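PDB 4Y0W: YeaZ from Pseudomonas aeruginosa PAO579, which is an essential protein that takes part in the biosynthesis of threonylcarbamoyl adenosine, a modified nucleoside of tRNA. Local coordinates for residues S16-S21 / Y34-R39; A12-T17 / L190-E195; L150-V155 / V176-Q181. All coordinates share one frame; numbering follows the deposited sequence.

Contact 1: residues S16-S21 / Y34-R39. With NA (sodium ion), chain G.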
# COMPACT_ATOMS: atom_id res chain seq x y z
N SER A 16 11.62 -34.58 -33.47
CA SER A 16 12.94 -34.19 -32.96
C SER A 16 13.33 -32.73 -33.23
O SER A 16 14.28 -32.23 -32.62
CB SER A 16 13.99 -35.12 -33.54
OG SER A 16 13.71 -35.33 -34.91
N THR A 17 12.57 -32.07 -34.09
CA THR A 17 12.82 -30.72 -34.56
C THR A 17 11.51 -29.94 -34.47
O THR A 17 10.55 -30.40 -33.84
CB THR A 17 13.29 -30.73 -36.04
OG1 THR A 17 12.22 -31.18 -36.88
CG2 THR A 17 14.51 -31.62 -36.22
N GLU A 18 11.48 -28.77 -35.10
CA GLU A 18 10.26 -27.97 -35.23
C GLU A 18 9.12 -28.72 -35.93
O GLU A 18 7.94 -28.44 -35.70
CB GLU A 18 10.57 -26.66 -35.98
CG GLU A 18 9.77 -25.46 -35.46
CD GLU A 18 10.21 -24.15 -36.07
OE1 GLU A 18 11.21 -24.13 -36.83
OE2 GLU A 18 9.55 -23.13 -35.80
N ALA A 19 9.47 -29.68 -36.78
CA ALA A 19 8.48 -30.43 -37.56
C ALA A 19 7.95 -31.64 -36.81
O ALA A 19 8.69 -32.34 -36.13
CB ALA A 19 9.08 -30.87 -38.88
N CYS A 20 6.67 -31.89 -36.96
CA CYS A 20 6.08 -33.09 -36.45
C CYS A 20 5.60 -33.84 -37.66
O CYS A 20 4.92 -33.27 -38.52
CB CYS A 20 4.93 -32.75 -35.52
SG CYS A 20 4.15 -34.16 -34.72
N SER A 21 5.98 -35.10 -37.78
CA SER A 21 5.52 -35.90 -38.90
C SER A 21 5.26 -37.32 -38.46
O SER A 21 5.86 -37.84 -37.50
CB SER A 21 6.50 -35.85 -40.09
OG SER A 21 7.81 -36.27 -39.74
N TYR A 34 3.17 -34.22 -42.65
CA TYR A 34 4.30 -33.45 -42.16
C TYR A 34 3.73 -32.09 -41.84
O TYR A 34 3.03 -31.51 -42.67
CB TYR A 34 5.34 -33.32 -43.29
CG TYR A 34 6.62 -32.55 -43.00
CD1 TYR A 34 6.70 -31.17 -43.21
CD2 TYR A 34 7.77 -33.22 -42.58
CE1 TYR A 34 7.89 -30.48 -42.99
CE2 TYR A 34 8.95 -32.54 -42.34
CZ TYR A 34 9.01 -31.17 -42.56
OH TYR A 34 10.19 -30.47 -42.33
N GLU A 35 4.01 -31.58 -40.66
CA GLU A 35 3.47 -30.29 -40.26
C GLU A 35 4.56 -29.59 -39.49
O GLU A 35 5.10 -30.17 -38.54
CB GLU A 35 2.22 -30.47 -39.40
CG GLU A 35 1.64 -29.19 -38.82
CD GLU A 35 0.20 -29.33 -38.37
OE1 GLU A 35 -0.05 -29.95 -37.31
OE2 GLU A 35 -0.69 -28.79 -39.07
N VAL A 36 4.91 -28.38 -39.93
CA VAL A 36 5.91 -27.56 -39.22
C VAL A 36 5.21 -26.49 -38.42
O VAL A 36 4.60 -25.58 -38.98
CB VAL A 36 6.91 -26.81 -40.12
CG1 VAL A 36 8.09 -26.30 -39.28
CG2 VAL A 36 7.38 -27.69 -41.25
N ILE A 37 5.33 -26.60 -37.12
CA ILE A 37 4.67 -25.67 -36.27
C ILE A 37 5.40 -25.53 -34.94
O ILE A 37 6.11 -26.44 -34.49
CB ILE A 37 3.21 -26.07 -36.01
CG1 ILE A 37 3.14 -27.49 -35.39
CG2 ILE A 37 2.38 -25.94 -37.28
CD1 ILE A 37 1.75 -27.90 -34.95
N PRO A 38 5.17 -24.39 -34.29
CA PRO A 38 5.66 -24.10 -32.93
C PRO A 38 4.87 -24.80 -31.81
O PRO A 38 5.23 -24.65 -30.63
CB PRO A 38 5.46 -22.57 -32.80
CG PRO A 38 4.88 -22.08 -34.14
CD PRO A 38 4.30 -23.30 -34.80
N ARG A 39 3.85 -25.58 -32.12
CA ARG A 39 3.12 -26.23 -31.06
C ARG A 39 4.10 -27.10 -30.39
O ARG A 39 5.01 -27.58 -31.01
CB ARG A 39 2.05 -27.15 -31.59
CG ARG A 39 0.89 -26.45 -32.21
CD ARG A 39 -0.02 -26.00 -31.12
NE ARG A 39 -1.15 -25.31 -31.69
CZ ARG A 39 -2.29 -25.17 -31.06
NH1 ARG A 39 -2.43 -25.68 -29.85
NH2 ARG A 39 -3.28 -24.54 -31.63
NA NA G . 11.02 -33.67 -36.57
O HOH W 1 9.39 -34.50 -38.62

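Contact 2: residues A12-T17 / L190-E195. With NA (sodium ion), chain G.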
# COMPACT_ATOMS: atom_id res chain seq x y z
N ALA A 12 5.38 -44.77 -38.07
CA ALA A 12 6.64 -44.02 -37.91
C ALA A 12 6.35 -42.63 -37.42
O ALA A 12 5.46 -41.98 -37.93
CB ALA A 12 7.37 -43.95 -39.25
N LEU A 13 7.08 -42.15 -36.42
CA LEU A 13 6.91 -40.76 -36.04
C LEU A 13 8.20 -40.06 -35.71
O LEU A 13 9.15 -40.66 -35.25
CB LEU A 13 5.92 -40.62 -34.90
CG LEU A 13 6.22 -41.26 -33.56
CD1 LEU A 13 6.99 -40.29 -32.68
CD2 LEU A 13 4.90 -41.67 -32.90
N ASP A 14 8.21 -38.76 -35.94
CA ASP A 14 9.36 -37.95 -35.61
C ASP A 14 8.93 -36.60 -35.07
O ASP A 14 8.09 -35.92 -35.67
CB ASP A 14 10.24 -37.77 -36.83
CG ASP A 14 11.60 -37.29 -36.46
OD1 ASP A 14 11.73 -36.07 -36.26
OD2 ASP A 14 12.52 -38.12 -36.31
N THR A 15 9.52 -36.22 -33.94
CA THR A 15 9.23 -34.93 -33.31
C THR A 15 10.51 -34.31 -32.80
O THR A 15 10.51 -33.60 -31.81
CB THR A 15 8.23 -35.08 -32.15
OG1 THR A 15 8.71 -36.03 -31.20
CG2 THR A 15 6.85 -35.53 -32.64
N SER A 16 11.62 -34.58 -33.47
CA SER A 16 12.94 -34.19 -32.96
C SER A 16 13.33 -32.73 -33.23
O SER A 16 14.28 -32.23 -32.62
CB SER A 16 13.99 -35.12 -33.54
OG SER A 16 13.71 -35.33 -34.91
N THR A 17 12.57 -32.07 -34.09
CA THR A 17 12.82 -30.72 -34.56
C THR A 17 11.51 -29.94 -34.47
O THR A 17 10.55 -30.40 -33.84
CB THR A 17 13.29 -30.73 -36.04
OG1 THR A 17 12.22 -31.18 -36.88
CG2 THR A 17 14.51 -31.62 -36.22
N LEU A 190 17.31 -28.45 -44.07
CA LEU A 190 16.67 -29.76 -44.14
C LEU A 190 16.43 -30.40 -42.76
O LEU A 190 17.30 -30.40 -41.86
CB LEU A 190 17.50 -30.71 -44.99
CG LEU A 190 16.71 -31.90 -45.52
CD1 LEU A 190 15.68 -31.42 -46.53
CD2 LEU A 190 17.64 -32.91 -46.16
N LEU A 191 15.22 -30.94 -42.61
CA LEU A 191 14.77 -31.54 -41.35
C LEU A 191 14.33 -32.98 -41.58
O LEU A 191 14.07 -33.36 -42.71
CB LEU A 191 13.59 -30.76 -40.77
CG LEU A 191 13.77 -29.28 -40.45
CD1 LEU A 191 12.44 -28.68 -40.02
CD2 LEU A 191 14.78 -29.06 -39.36
N PRO A 192 14.27 -33.78 -40.51
CA PRO A 192 13.81 -35.15 -40.62
C PRO A 192 12.35 -35.20 -41.03
O PRO A 192 11.60 -34.32 -40.67
CB PRO A 192 13.97 -35.70 -39.20
CG PRO A 192 14.99 -34.84 -38.56
CD PRO A 192 14.81 -33.49 -39.17
N HIS A 193 11.98 -36.23 -41.77
CA HIS A 193 10.62 -36.45 -42.26
C HIS A 193 10.26 -37.94 -42.05
O HIS A 193 11.04 -38.85 -42.37
CB HIS A 193 10.60 -36.08 -43.74
CG HIS A 193 9.23 -35.90 -44.32
ND1 HIS A 193 8.29 -36.90 -44.34
CD2 HIS A 193 8.68 -34.86 -44.98
CE1 HIS A 193 7.20 -36.47 -44.94
NE2 HIS A 193 7.41 -35.22 -45.33
N ALA A 194 9.07 -38.18 -41.50
CA ALA A 194 8.66 -39.52 -41.08
C ALA A 194 8.62 -40.51 -42.25
O ALA A 194 8.88 -41.72 -42.08
CB ALA A 194 7.31 -39.44 -40.39
N GLU A 195 8.29 -40.02 -43.44
CA GLU A 195 8.34 -40.84 -44.67
C GLU A 195 9.69 -41.49 -44.90
O GLU A 195 9.78 -42.62 -45.38
CB GLU A 195 7.99 -40.02 -45.90
CG GLU A 195 7.72 -40.93 -47.10
CD GLU A 195 7.41 -40.19 -48.38
OE1 GLU A 195 6.94 -39.03 -48.35
OE2 GLU A 195 7.64 -40.81 -49.44
NA NA G . 11.02 -33.67 -36.57
O HOH W 1 9.39 -34.50 -38.62

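Contact 3: residues L150-V155 / V176-Q181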
# COMPACT_ATOMS: atom_id res chain seq x y z
N LEU A 150 30.66 -33.12 -32.19
CA LEU A 150 31.99 -32.60 -32.42
C LEU A 150 31.96 -31.10 -32.62
O LEU A 150 30.99 -30.56 -33.15
CB LEU A 150 32.58 -33.18 -33.71
CG LEU A 150 32.77 -34.69 -33.91
CD1 LEU A 150 33.17 -35.06 -35.33
CD2 LEU A 150 33.82 -35.16 -32.97
N PRO A 151 33.06 -30.43 -32.29
CA PRO A 151 33.19 -29.07 -32.82
C PRO A 151 33.31 -29.10 -34.34
O PRO A 151 33.77 -30.09 -34.92
CB PRO A 151 34.47 -28.56 -32.18
CG PRO A 151 35.24 -29.78 -31.86
CD PRO A 151 34.27 -30.87 -31.57
N PRO A 152 32.88 -28.02 -34.99
CA PRO A 152 32.81 -28.09 -36.43
C PRO A 152 34.16 -28.25 -37.10
O PRO A 152 34.22 -28.75 -38.23
CB PRO A 152 32.18 -26.76 -36.83
CG PRO A 152 32.26 -25.90 -35.63
CD PRO A 152 32.21 -26.83 -34.47
N GLU A 153 35.22 -27.85 -36.42
CA GLU A 153 36.55 -27.94 -37.02
C GLU A 153 37.10 -29.37 -37.09
O GLU A 153 38.02 -29.62 -37.84
CB GLU A 153 37.59 -26.96 -36.39
CG GLU A 153 37.29 -26.29 -35.07
CD GLU A 153 36.21 -25.24 -35.13
OE1 GLU A 153 36.36 -24.17 -35.77
OE2 GLU A 153 35.17 -25.52 -34.52
N ARG A 154 36.49 -30.31 -36.39
CA ARG A 154 36.94 -31.68 -36.38
C ARG A 154 36.08 -32.63 -37.22
O ARG A 154 36.38 -33.82 -37.28
CB ARG A 154 37.02 -32.16 -34.93
CG ARG A 154 38.07 -31.43 -34.10
CD ARG A 154 38.04 -31.84 -32.63
NE ARG A 154 38.66 -33.15 -32.42
CZ ARG A 154 38.18 -34.11 -31.62
NH1 ARG A 154 37.05 -33.95 -30.94
NH2 ARG A 154 38.84 -35.25 -31.51
N VAL A 155 35.02 -32.16 -37.88
CA VAL A 155 34.21 -33.12 -38.62
C VAL A 155 34.97 -33.68 -39.84
O VAL A 155 35.80 -33.00 -40.41
CB VAL A 155 32.81 -32.57 -39.05
CG1 VAL A 155 31.99 -32.20 -37.84
CG2 VAL A 155 32.91 -31.41 -40.03
N VAL A 176 29.41 -24.35 -41.70
CA VAL A 176 30.23 -24.82 -42.81
C VAL A 176 31.59 -24.12 -42.96
O VAL A 176 32.59 -24.75 -43.31
CB VAL A 176 29.47 -24.72 -44.14
CG1 VAL A 176 29.16 -23.27 -44.50
CG2 VAL A 176 30.27 -25.40 -45.25
N GLU A 177 31.62 -22.82 -42.67
CA GLU A 177 32.88 -22.07 -42.74
C GLU A 177 33.94 -22.53 -41.78
O GLU A 177 35.12 -22.29 -42.02
CB GLU A 177 32.65 -20.61 -42.48
CG GLU A 177 32.13 -19.89 -43.70
CD GLU A 177 31.96 -18.42 -43.43
OE1 GLU A 177 32.83 -17.83 -42.72
OE2 GLU A 177 30.94 -17.88 -43.92
N ARG A 178 33.54 -23.20 -40.71
CA ARG A 178 34.49 -23.65 -39.70
C ARG A 178 34.89 -25.09 -39.91
O ARG A 178 35.70 -25.62 -39.17
CB ARG A 178 33.89 -23.47 -38.31
CG ARG A 178 33.92 -22.02 -37.84
CD ARG A 178 33.07 -21.80 -36.60
NE ARG A 178 33.54 -22.65 -35.50
CZ ARG A 178 32.93 -22.76 -34.33
NH1 ARG A 178 31.84 -22.06 -34.10
NH2 ARG A 178 33.42 -23.55 -33.38
N MET A 179 34.28 -25.74 -40.89
CA MET A 179 34.57 -27.13 -41.20
C MET A 179 35.81 -27.32 -42.08
O MET A 179 36.11 -26.46 -42.93
CB MET A 179 33.35 -27.72 -41.89
CG MET A 179 32.15 -27.81 -40.97
SD MET A 179 30.70 -28.55 -41.73
CE MET A 179 29.51 -28.61 -40.40
N PRO A 180 36.52 -28.45 -41.94
CA PRO A 180 37.75 -28.64 -42.76
C PRO A 180 37.50 -28.90 -44.25
O PRO A 180 38.41 -28.70 -45.05
CB PRO A 180 38.45 -29.86 -42.14
CG PRO A 180 37.55 -30.38 -41.05
CD PRO A 180 36.23 -29.64 -41.11
N GLN A 181 36.30 -29.38 -44.59
CA GLN A 181 35.86 -29.49 -45.98
C GLN A 181 34.41 -29.08 -46.12
O GLN A 181 33.69 -28.93 -45.13
CB GLN A 181 36.04 -30.91 -46.53
CG GLN A 181 35.24 -31.99 -45.81
CD GLN A 181 35.82 -32.34 -44.45
OE1 GLN A 181 37.01 -32.69 -44.33
NE2 GLN A 181 35.00 -32.25 -43.41

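Contact 1: residues S16-S21 / Y34-R39
Cys-20 and Glu-35 face each other as an antiparallel hydrogen-bonded pair and supply the two firm backbone bonds of this contact, which joins the strands of the beta hairpin 19-26/29-36. Cys-20 N donates to Glu-35 O at 2.8 Å in a nearly straight bond, and Glu-35 N returns one to Cys-20 O at 2.9 Å. Ala-19 with Val-36 and Ser-21 with Tyr-34 are the flanking non-hydrogen-bonded pairs. Beyond Val-36 the pairing fades: Ile-37 N reaches Glu-18 O only in a weak bond, where the chain of 34-39 leaves the sheet.

The apolar packing gathers on the sheet face that carries Ala-19, Ser-21, Tyr-34 and Val-36. With CG of Tyr-34 anti to its backbone nitrogen (chi1 -179°), the ring reaches across to the neighbouring strand, beside Ser-21 and Ala-19. The methyl CB of Ala-19 meets the far end of the ring, 3.7 Å from Tyr-34 CZ, while Ser-21 CB approaches Tyr-34 CD2 at 3.8 Å; both come in obliquely.

Oxygens at the start of strand 19-26 and just before it help bind a sodium ion. Thr-17 OG1 accepts from Ala-19 N at 3.1 Å, which closes an ST turn. The metal is coordinated by Thr-17 OG1 at 2.8 Å, by the carbonyl O of Ala-19 and by Asp-14 OD1. A water on the ion also bonds to Ser-21 OG, which hydrogen-bonds in addition with Ala-194 N at the start of helix 194-205.

The face carrying Cys-20 turns to helix 41-56, where Cys-20 touches His-41, Leu-45 and Met-48 and Glu-35 forms a salt bridge to Arg-44. Strand 29-36 is the outermost within this chain, and strand 19-26 lies between it and strand 10-14.

Contact 2: residues A12-T17 / L190-E195
Leu-191 and Pro-192 pack against the turn that follows strand 10-14, an Asx turn in which Asp-14 OD1 accepts from Ser-16 N, beside a sodium ion. The placement, after the first strand of a 3-2-1-4-5 sheet, is that of the actin-like ATPase fold to which the family belongs.

Leu-191 opens the walk along 190-195. Its CD2 comes to 4.0 Å from Thr-17 CB, and the two side chains lie at a slant to each other. Pro-192 then lies against the turn. Its CD touches the methyl CG2 of Thr-17 at 3.5 Å, CG lies near Ser-16 OG, and CB sits 3.7 Å from Asp-14 OD1, so one ring touches three residues of the turn. Asp-101 and Ile-104 of helix 101-113 also touch the proline. The carbonyl of Pro-192 accepts from a water that is itself a ligand of the sodium, an indirect link between the segment and the metal. No direct hydrogen bond joins the two segments.

The CB of His-193 points away from strand 10-14, and the residue occupies the N-cap of helix 194-205. Ala-194, the first helical residue, brings its carbonyl O to 3.9 Å from Ala-12 CB, setting the helix start against the strand. Glu-195 N completes the capping bond: it lies in the plane of the imidazole and donates to His-193 ND1 at 3.2 Å.

With CG anti to the backbone nitrogen (chi1 -164°), the Asp-14 carboxylate is directed to the metal. Its OD1 binds sodium at 2.5 Å and takes two donors besides: Ser-16 N from above the carboxylate plane, and the hydroxyl of Ser-16 on the syn side.

Contact 3: residues L150-V155 / V176-Q181
Glu-153 and Arg-178 form a side-on, two-nitrogen salt bridge between the loop after strand 140-150 and the end of a 3-10 segment, beside the second five-stranded sheet of this actin-like fold. Arg-178 NE donates almost straight to the syn lone pair of Glu-153 OE1 at 3.2 Å, and Arg-178 NH2 reaches Glu-153 OE2 at 2.9 Å. The carboxylate and guanidinium planes are 35° apart; NE meets OE1 in the guanidinium plane, while the NH2 bond to OE2 is tilted from both planes. The arginine chain bends at chi3 (59°), bringing the guanidinium beside Glu-153. CG of Pro-152 lies over one guanidinium face, offset toward its rim.

Further along, Val-155 CG2 touches Met-179 CG at 3.8 Å and Pro-180 CD at 3.9 Å, the latter side chains crossing at about a right angle. Between the two groups the CA-H of Met-179 points at Pro-152 O. Gln-181, bent at chi2, brings NE2 to 3.2 Å from Val-155 O, with the acceptor in the plane of the amide but the donor above the carbonyl plane.

Outside the pair, Val-129 and Trp-131 of strand 129-137 back Val-155, and Trp-173 lies against Met-179. Pro-152 touches Tyr-175, a sodium ligand, and its side chain is about 7 Å from a bound sodium ion. Pro-158 of a second subunit packs on Arg-178, whose NH1 forms another salt bridge, to Asp-127 OD1.

In the fold
Contacts 1 and 2 are neighbours, their centres 8 Å apart, and share Ser-16, Thr-17, the sodium ion and one water; both reach the first five-stranded sheet, through adjacent strands 10-14 and 19-26. Contact 2 is the buried one, close to the middle of the chain, and relies on packing and metal ligation. Contact 1 is partly buried, relies on strand pairing, and meets other subunits at its outer end. Contact 3, also partly buried, lies far from the chain centre and joins loops beside the second sheet by a salt bridge and small apolar patches. Like contact 1 and unlike contact 2, it touches the second subunit. In sequence it is nested inside the loop that contact 2 closes.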